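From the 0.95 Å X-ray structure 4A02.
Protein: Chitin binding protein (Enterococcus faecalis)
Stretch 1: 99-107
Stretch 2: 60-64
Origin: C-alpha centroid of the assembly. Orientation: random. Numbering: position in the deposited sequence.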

# COMPACT_ATOMS: atom_id res chain seq x y z
N GLY A 99 2.73 17.08 6.95
CA GLY A 99 3.88 17.34 7.82
C GLY A 99 4.64 16.15 8.26
O GLY A 99 5.65 16.29 8.95
N TRP A 100 4.23 14.93 7.88
CA TRP A 100 5.03 13.77 8.09
C TRP A 100 6.39 13.96 7.42
O TRP A 100 6.54 14.70 6.46
CB TRP A 100 4.31 12.51 7.57
CG TRP A 100 4.34 12.40 6.06
CD1 TRP A 100 3.59 13.10 5.16
CD2 TRP A 100 5.19 11.52 5.30
NE1 TRP A 100 3.94 12.75 3.88
CE2 TRP A 100 4.90 11.76 3.94
CE3 TRP A 100 6.15 10.57 5.63
CZ2 TRP A 100 5.55 11.07 2.92
CZ3 TRP A 100 6.79 9.88 4.62
CH2 TRP A 100 6.47 10.13 3.28
N ASN A 101 7.39 13.26 7.95
CA ASN A 101 8.77 13.51 7.51
C ASN A 101 9.16 12.49 6.42
O ASN A 101 9.30 11.29 6.73
CB ASN A 101 9.72 13.40 8.71
CG ASN A 101 11.07 13.91 8.35
OD1 ASN A 101 11.59 13.66 7.27
ND2 ASN A 101 11.70 14.57 9.30
N PRO A 102 9.33 12.92 5.18
CA PRO A 102 9.58 11.99 4.10
C PRO A 102 10.99 11.45 4.06
O PRO A 102 11.32 10.66 3.18
CB PRO A 102 9.28 12.84 2.85
CG PRO A 102 9.73 14.22 3.28
CD PRO A 102 9.25 14.32 4.69
N ASN A 103 11.85 11.89 5.00
CA ASN A 103 13.20 11.43 5.16
C ASN A 103 13.43 10.58 6.40
O ASN A 103 14.58 10.35 6.76
CB ASN A 103 14.17 12.62 5.11
CG ASN A 103 14.11 13.30 3.78
OD1 ASN A 103 14.43 12.68 2.76
ND2 ASN A 103 13.72 14.58 3.71
N GLN A 104 12.37 10.08 7.02
CA GLN A 104 12.48 9.27 8.19
C GLN A 104 11.62 8.01 8.01
O GLN A 104 10.66 8.01 7.24
CB GLN A 104 11.99 10.00 9.44
CG GLN A 104 12.89 11.14 9.85
CD GLN A 104 12.43 11.89 11.05
OE1 GLN A 104 11.24 11.84 11.47
NE2 GLN A 104 13.31 12.60 11.70
N PRO A 105 11.92 6.95 8.75
CA PRO A 105 11.16 5.71 8.61
C PRO A 105 9.66 5.95 8.89
O PRO A 105 9.25 6.73 9.75
CB PRO A 105 11.82 4.81 9.68
CG PRO A 105 13.20 5.32 9.81
CD PRO A 105 13.06 6.83 9.73
N LEU A 106 8.83 5.19 8.17
CA LEU A 106 7.40 5.28 8.31
C LEU A 106 6.93 4.74 9.65
O LEU A 106 7.30 3.69 10.09
CB LEU A 106 6.69 4.53 7.20
CG LEU A 106 6.89 5.06 5.79
CD1 LEU A 106 6.25 4.11 4.77
CD2 LEU A 106 6.34 6.47 5.60
N ASP A 107 5.99 5.47 10.28
CA ASP A 107 5.42 5.14 11.56
C ASP A 107 3.91 5.33 11.44
O ASP A 107 3.47 6.39 11.04
CB ASP A 107 6.03 6.02 12.64
CG ASP A 107 5.58 5.72 14.05
OD1 ASP A 107 4.47 5.20 14.26
OD2 ASP A 107 6.40 6.05 14.97
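Stretch 2, residues 60-64: EQTAT

Stretch 2 lies as an irregular segment, extended from E60 to T62, then bending at A63 and T64, against a loop, with no helix or strand on either side. Chain direction can be read from the register: P102 is nearest A63 and N103 nearest T62, with CA atoms 5.1 and 4.1 Å apart, so the two backbones run locally in opposite senses. The contact is small, 312 Å² over both sides, and Q61 supplies the largest share.

Along stretch 1, G99 stays out of reach; its positive phi would jam a CB against the preceding carbonyl. W100 offers the edge of its ring, W100 CH2 lying 3.7 Å from Q61 NE2. N101 then opens a type I turn that closes at Q104. N101 OD1 accepts from N103 N at 2.9 Å, while the turn's own bond, Q104 N to N101 O, is weak at 3.3 Å. N101 therefore shapes the loop without touching stretch 2.

The turn's two central residues carry the polar contacts. P102 O accepts from Q61 NE2 at 3.0 Å, with a nearly straight N-H...O angle of 161°, and P102 CG lies 4.3 Å from A63 CB, one loose apolar contact. N103 has its CA-to-CB bond pointing away, yet with chi1 in m its amide returns, and N103 OD1 accepts from A63 N at 2.9 Å. N103 CA also approaches Q61 O at 3.5 Å in a CA-H...O contact.

Past the turn, Q104 turns its CA-to-CB bond away and meets stretch 2 through its backbone: Q104 O sits 3.1 Å from Q61 CG. The CA-to-CB bond of P105 points away, then buried L106 brings L106 CD2 to 3.9 Å from Q61 OE1. The rule is economical: one inward glutamine spans the loop from W100 to L106, and a turn asparagine holds the following backbone through A63 N.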

# COMPACT_ATOMS: atom_id res chain seq x y z
N GLU A 60 13.14 1.89 2.88
CA GLU A 60 13.93 3.09 2.73
C GLU A 60 12.97 4.27 2.50
O GLU A 60 11.89 4.12 1.97
CB GLU A 60 14.93 2.90 1.58
CG GLU A 60 15.95 1.83 1.98
CD GLU A 60 16.96 1.44 0.93
OE1 GLU A 60 17.14 2.20 -0.04
OE2 GLU A 60 17.59 0.37 1.13
N GLN A 61 13.40 5.45 2.95
CA GLN A 61 12.49 6.60 2.92
C GLN A 61 13.29 7.89 2.83
O GLN A 61 13.96 8.29 3.78
CB GLN A 61 11.60 6.59 4.17
CG GLN A 61 10.46 7.59 4.13
CD GLN A 61 9.59 7.46 2.90
OE1 GLN A 61 8.93 6.43 2.72
NE2 GLN A 61 9.56 8.48 2.05
N THR A 62 13.24 8.49 1.65
CA THR A 62 13.75 9.83 1.42
C THR A 62 12.72 10.55 0.57
O THR A 62 11.85 9.93 -0.04
CB THR A 62 15.14 9.90 0.72
OG1 THR A 62 14.90 9.66 -0.66
CG2 THR A 62 16.10 8.87 1.25
N ALA A 63 12.87 11.88 0.46
CA ALA A 63 11.94 12.64 -0.36
C ALA A 63 12.03 12.32 -1.83
O ALA A 63 11.06 12.60 -2.57
CB ALA A 63 12.23 14.15 -0.16
N THR A 64 13.10 11.77 -2.31
CA THR A 64 13.32 11.49 -3.72
C THR A 64 13.42 10.00 -4.04
O THR A 64 13.60 9.65 -5.22
CB THR A 64 14.55 12.21 -4.25
OG1 THR A 64 15.69 11.81 -3.55
CG2 THR A 64 14.35 13.73 -4.09